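Local coordinates for YecR (Salmonella typhimurium, PDB 7BGL), which is a YecR-type lipoprotein of unproven function that probably accompanies the flagellar basal-body rings, one chain in an assembly of 78, at residues 16-22 and 43-48; 53-57 and 93-97. One frame throughout, in Å; residues are numbered along the deposited sequence.

Contact 1 of 2, residues 16-22 and 43-48; sequences CTITRQA and FFTSRT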
loop_
_atom_site.group_PDB
_atom_site.type_symbol
_atom_site.label_atom_id
_atom_site.label_comp_id
_atom_site.label_asym_id
_atom_site.label_seq_id
_atom_site.Cartn_x
_atom_site.Cartn_y
_atom_site.Cartn_z
ATOM N N CYS C 16 49.957 -35.047 -95.964
ATOM C CA CYS C 16 48.555 -34.828 -95.631
ATOM C C CYS C 16 47.999 -35.985 -94.806
ATOM O O CYS C 16 47.342 -35.773 -93.788
ATOM C CB CYS C 16 47.724 -34.640 -96.901
ATOM S SG CYS C 16 46.523 -33.292 -96.817
ATOM N N THR C 17 48.264 -37.209 -95.256
ATOM C CA THR C 17 47.781 -38.411 -94.586
ATOM C C THR C 17 48.878 -39.467 -94.530
ATOM O O THR C 17 48.612 -40.670 -94.616
ATOM C CB THR C 17 46.536 -38.966 -95.281
ATOM O OG1 THR C 17 45.674 -37.883 -95.651
ATOM C CG2 THR C 17 45.784 -39.911 -94.358
ATOM N N ILE C 18 50.128 -39.030 -94.384
ATOM C CA ILE C 18 51.274 -39.934 -94.355
ATOM C C ILE C 18 52.133 -39.586 -93.147
ATOM O O ILE C 18 52.540 -38.430 -92.985
ATOM C CB ILE C 18 52.109 -39.855 -95.645
ATOM C CG1 ILE C 18 52.147 -38.418 -96.169
ATOM C CG2 ILE C 18 51.550 -40.797 -96.700
ATOM C CD1 ILE C 18 51.810 -38.295 -97.638
ATOM N N THR C 19 52.410 -40.579 -92.304
ATOM C CA THR C 19 53.301 -40.405 -91.165
ATOM C C THR C 19 53.855 -41.764 -90.764
ATOM O O THR C 19 53.284 -42.809 -91.089
ATOM C CB THR C 19 52.592 -39.743 -89.978
ATOM O OG1 THR C 19 51.665 -38.762 -90.457
ATOM C CG2 THR C 19 53.605 -39.069 -89.064
ATOM N N ARG C 20 54.973 -41.739 -90.046
ATOM C CA ARG C 20 55.689 -42.957 -89.684
ATOM C C ARG C 20 56.557 -42.665 -88.463
ATOM O O ARG C 20 56.371 -41.657 -87.773
ATOM C CB ARG C 20 56.528 -43.467 -90.862
ATOM C CG ARG C 20 55.732 -44.128 -91.976
ATOM C CD ARG C 20 55.050 -45.400 -91.503
ATOM N NE ARG C 20 53.603 -45.244 -91.434
ATOM C CZ ARG C 20 52.797 -45.273 -92.487
ATOM N NH1 ARG C 20 53.266 -45.447 -93.712
ATOM N NH2 ARG C 20 51.488 -45.120 -92.307
ATOM N N GLN C 21 57.513 -43.558 -88.199
ATOM C CA GLN C 21 58.550 -43.359 -87.187
ATOM C C GLN C 21 57.948 -43.212 -85.785
ATOM O O GLN C 21 58.039 -42.169 -85.133
ATOM C CB GLN C 21 59.419 -42.147 -87.544
ATOM C CG GLN C 21 59.950 -42.168 -88.967
ATOM C CD GLN C 21 59.198 -41.223 -89.884
ATOM O OE1 GLN C 21 58.696 -40.186 -89.449
ATOM N NE2 GLN C 21 59.112 -41.579 -91.160
ATOM N N ALA C 22 57.325 -44.299 -85.339
ATOM C CA ALA C 22 56.851 -44.415 -83.965
ATOM C C ALA C 22 57.962 -45.013 -83.109
ATOM O O ALA C 22 58.378 -46.156 -83.335
ATOM C CB ALA C 22 55.590 -45.276 -83.894
ATOM N N PHE C 43 47.247 -30.989 -89.752
ATOM C CA PHE C 43 46.399 -31.654 -90.742
ATOM C C PHE C 43 47.088 -32.900 -91.299
ATOM O O PHE C 43 47.314 -33.035 -92.501
ATOM C CB PHE C 43 46.026 -30.678 -91.855
ATOM C CG PHE C 43 47.023 -29.573 -92.054
ATOM C CD1 PHE C 43 48.260 -29.830 -92.620
ATOM C CD2 PHE C 43 46.723 -28.275 -91.674
ATOM C CE1 PHE C 43 49.180 -28.815 -92.802
ATOM C CE2 PHE C 43 47.638 -27.256 -91.855
ATOM C CZ PHE C 43 48.868 -27.526 -92.420
ATOM N N PHE C 44 47.422 -33.824 -90.401
ATOM C CA PHE C 44 48.118 -35.046 -90.779
ATOM C C PHE C 44 47.580 -36.220 -89.974
ATOM O O PHE C 44 47.041 -36.049 -88.878
ATOM C CB PHE C 44 49.634 -34.924 -90.564
ATOM C CG PHE C 44 50.360 -34.249 -91.694
ATOM C CD1 PHE C 44 50.228 -32.887 -91.906
ATOM C CD2 PHE C 44 51.178 -34.978 -92.541
ATOM C CE1 PHE C 44 50.896 -32.265 -92.943
ATOM C CE2 PHE C 44 51.850 -34.361 -93.579
ATOM C CZ PHE C 44 51.708 -33.003 -93.781
ATOM N N THR C 45 47.732 -37.418 -90.536
ATOM C CA THR C 45 47.399 -38.662 -89.860
ATOM C C THR C 45 48.682 -39.430 -89.549
ATOM O O THR C 45 49.791 -38.987 -89.855
ATOM C CB THR C 45 46.447 -39.500 -90.716
ATOM O OG1 THR C 45 47.164 -40.050 -91.828
ATOM C CG2 THR C 45 45.302 -38.643 -91.231
ATOM N N SER C 46 48.532 -40.602 -88.928
ATOM C CA SER C 46 49.701 -41.399 -88.578
ATOM C C SER C 46 49.348 -42.835 -88.208
ATOM O O SER C 46 48.514 -43.074 -87.328
ATOM C CB SER C 46 50.460 -40.737 -87.427
ATOM O OG SER C 46 49.756 -40.878 -86.205
ATOM N N ARG C 47 49.982 -43.799 -88.884
ATOM C CA ARG C 47 49.884 -45.209 -88.505
ATOM C C ARG C 47 51.132 -45.892 -89.065
ATOM O O ARG C 47 51.193 -46.177 -90.263
ATOM C CB ARG C 47 48.604 -45.839 -89.033
ATOM C CG ARG C 47 48.482 -45.844 -90.552
ATOM C CD ARG C 47 47.912 -44.538 -91.079
ATOM N NE ARG C 47 47.613 -44.615 -92.504
ATOM C CZ ARG C 47 47.728 -43.600 -93.350
ATOM N NH1 ARG C 47 48.134 -42.407 -92.948
ATOM N NH2 ARG C 47 47.432 -43.788 -94.633
ATOM N N THR C 48 52.118 -46.142 -88.200
ATOM C CA THR C 48 53.434 -46.513 -88.708
ATOM C C THR C 48 53.401 -47.817 -89.497
ATOM O O THR C 48 53.521 -47.799 -90.726
ATOM C CB THR C 48 54.433 -46.630 -87.553
ATOM O OG1 THR C 48 54.590 -45.354 -86.920
ATOM C CG2 THR C 48 55.784 -47.107 -88.064
#

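Contact 2 of 2, residues 53-57 and 93-97; sequences SHGTA and TLSWQ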
loop_
_atom_site.group_PDB
_atom_site.type_symbol
_atom_site.label_atom_id
_atom_site.label_comp_id
_atom_site.label_asym_id
_atom_site.label_seq_id
_atom_site.Cartn_x
_atom_site.Cartn_y
_atom_site.Cartn_z
ATOM N N SER C 53 55.619 -51.211 -83.828
ATOM C CA SER C 53 55.417 -50.903 -82.416
ATOM C C SER C 53 55.446 -52.170 -81.574
ATOM O O SER C 53 56.051 -52.195 -80.496
ATOM C CB SER C 53 54.096 -50.158 -82.225
ATOM O OG SER C 53 52.995 -50.963 -82.612
ATOM N N HIS C 54 54.797 -53.237 -82.049
ATOM C CA HIS C 54 54.835 -54.504 -81.328
ATOM C C HIS C 54 56.254 -55.048 -81.248
ATOM O O HIS C 54 56.677 -55.555 -80.203
ATOM C CB HIS C 54 53.910 -55.520 -81.997
ATOM C CG HIS C 54 53.941 -56.875 -81.362
ATOM N ND1 HIS C 54 53.601 -57.087 -80.043
ATOM C CD2 HIS C 54 54.277 -58.087 -81.862
ATOM C CE1 HIS C 54 53.722 -58.371 -79.760
ATOM N NE2 HIS C 54 54.131 -59.000 -80.846
ATOM N N GLY C 55 57.003 -54.959 -82.348
ATOM C CA GLY C 55 58.384 -55.413 -82.323
ATOM C C GLY C 55 59.231 -54.647 -81.324
ATOM O O GLY C 55 60.009 -55.237 -80.570
ATOM N N THR C 56 59.088 -53.319 -81.303
ATOM C CA THR C 56 59.847 -52.508 -80.357
ATOM C C THR C 56 59.448 -52.816 -78.918
ATOM O O THR C 56 60.305 -52.879 -78.027
ATOM C CB THR C 56 59.651 -51.023 -80.660
ATOM O OG1 THR C 56 58.258 -50.696 -80.579
ATOM C CG2 THR C 56 60.162 -50.693 -82.054
ATOM N N ALA C 57 58.150 -53.001 -78.668
ATOM C CA ALA C 57 57.703 -53.346 -77.323
ATOM C C ALA C 57 58.263 -54.693 -76.887
ATOM O O ALA C 57 58.685 -54.857 -75.736
ATOM C CB ALA C 57 56.176 -53.350 -77.261
ATOM N N THR C 93 50.288 -42.056 -78.029
ATOM C CA THR C 93 51.014 -43.006 -77.204
ATOM C C THR C 93 50.427 -44.404 -77.344
ATOM O O THR C 93 49.211 -44.582 -77.460
ATOM C CB THR C 93 50.989 -42.588 -75.730
ATOM O OG1 THR C 93 49.667 -42.753 -75.206
ATOM C CG2 THR C 93 51.409 -41.134 -75.581
ATOM N N LEU C 94 51.315 -45.395 -77.335
ATOM C CA LEU C 94 50.947 -46.805 -77.371
ATOM C C LEU C 94 51.537 -47.476 -76.141
ATOM O O LEU C 94 52.740 -47.350 -75.881
ATOM C CB LEU C 94 51.451 -47.477 -78.651
ATOM C CG LEU C 94 50.839 -46.986 -79.963
ATOM C CD1 LEU C 94 51.509 -47.657 -81.153
ATOM C CD2 LEU C 94 49.338 -47.228 -79.982
ATOM N N SER C 95 50.700 -48.185 -75.392
ATOM C CA SER C 95 51.108 -48.827 -74.152
ATOM C C SER C 95 51.132 -50.340 -74.323
ATOM O O SER C 95 50.293 -50.911 -75.023
ATOM C CB SER C 95 50.168 -48.448 -73.005
ATOM O OG SER C 95 48.822 -48.748 -73.330
ATOM N N TRP C 96 52.110 -50.980 -73.686
ATOM C CA TRP C 96 52.268 -52.425 -73.724
ATOM C C TRP C 96 52.597 -52.921 -72.325
ATOM O O TRP C 96 53.359 -52.281 -71.594
ATOM C CB TRP C 96 53.373 -52.847 -74.703
ATOM C CG TRP C 96 53.257 -52.221 -76.061
ATOM C CD1 TRP C 96 53.518 -50.923 -76.391
ATOM C CD2 TRP C 96 52.846 -52.867 -77.271
ATOM N NE1 TRP C 96 53.297 -50.721 -77.732
ATOM C CE2 TRP C 96 52.883 -51.900 -78.295
ATOM C CE3 TRP C 96 52.452 -54.170 -77.588
ATOM C CZ2 TRP C 96 52.540 -52.193 -79.612
ATOM C CZ3 TRP C 96 52.113 -54.460 -78.897
ATOM C CH2 TRP C 96 52.158 -53.476 -79.891
ATOM N N GLN C 97 52.020 -54.060 -71.959
ATOM C CA GLN C 97 52.241 -54.680 -70.657
ATOM C C GLN C 97 53.043 -55.958 -70.871
ATOM O O GLN C 97 52.502 -56.965 -71.338
ATOM C CB GLN C 97 50.915 -54.969 -69.958
ATOM C CG GLN C 97 51.055 -55.431 -68.518
ATOM C CD GLN C 97 50.758 -56.907 -68.349
ATOM O OE1 GLN C 97 50.015 -57.495 -69.135
ATOM N NE2 GLN C 97 51.337 -57.514 -67.321
#

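Contact 1 of 2, residues 16-22 and 43-48
T17 and T45, with CA atoms 4.7 Å apart, mark where 16-22 and 43-48 run side by side, their end-to-end directions differing by 38°. Neither segment forms a regular strand; the pair lies on the surface beside the antiparallel sheet, the first leading into strand 23-28 and the second leaving strand 33-41. C16, the first modelled residue, is consistent with the lipid-bearing cysteine of a bacterial lipoprotein. Here its peptide backbone packs against F44. C16 CA stands 3.9 Å above the plane of the F44 ring, displaced toward the rim, whereas I18 O approaches the ring at its edge. The F44 backbone adds a nearly linear CA-H...O contact, with F44 CA 3.2 Å from C16 O. R47 supplies a well-aligned polar link. Its CB points away from 16-22, but CG sits between the backbone N and the carbonyl carbon (chi1 62°), and a further bend at chi2 swings the guanidinium back. NH1 of R47 then bonds to T17 O at a very short 2.5 Å and an almost straight 168°; NH2 of R47 reaches the same T17 O weakly. S46 instead turns its hydroxyl to Q40. At the far end R20, bent at chi2 and chi3, lays one guanidinium face over T48 O and turns an edge toward R47 O, whose placement is doubtful; A22 CB rests 3.2 Å from T48 OG1.

Contact 2 of 2, residues 53-57 and 93-97
A57 meets W96 where helix 52-63 packs on strands 33-41 and 87-97 of the antiparallel sheet; the local axes of 53-57 and 93-97 approach to 9.6 Å at 46°. The CH-pi contact rests on A57 CB, which lies over the five-membered ring of W96, 3.4 Å from its centroid and 17° off the ring normal. W96 CG is anti to its own carbonyl carbon, which directs the indole toward the helix and offers it this face. S53 O lies over the same face, 3.5 Å above the plane and displaced toward the rim. The rings of H54 and W96 meet obliquely, planes at 35°, with W96 CZ3 near the plane of the H54 ring at its edge, 3.2 Å from H54 ND1. Van der Waals contacts extend the interface: S53 OG meets the indole edge at 3.3 Å from W96 CZ2, and S53 CB lies 3.8 Å from L94 CD1. L36 of strand 33-41 also touches S53 and W96, so the helix spans two neighbouring strands. Hydrogen bonding does not cross the contact; backbone bonds tie L94 to L36 and W96 to V34 within the sheet. Inside the helix, S53 O accepts A57 N and lies 2.7 Å from T56 OG1, a hydroxyl that V52 O also engages.

How the contacts relate
The two contacts follow in series along the chain, with contact 1 ending at T48 and contact 2 opening at S53. Their centres are about 17 Å apart and their nearest atoms about 5 Å, without touching. Strand 33-41 connects them: Y38 meets A22 and S46 of contact 1 as well as L94 of contact 2. Contact 1, a surface pairing touched by no other protein chain of the assembly, has its centre about 13 Å from that of the chain; buried contact 2 has its at about 6 Å. On strand 87-97, T93, S95 and Q97 pack against a chain of another protein. The C61-C98 disulfide adds a covalent tie between helix 52-63 and the residue following 93-97.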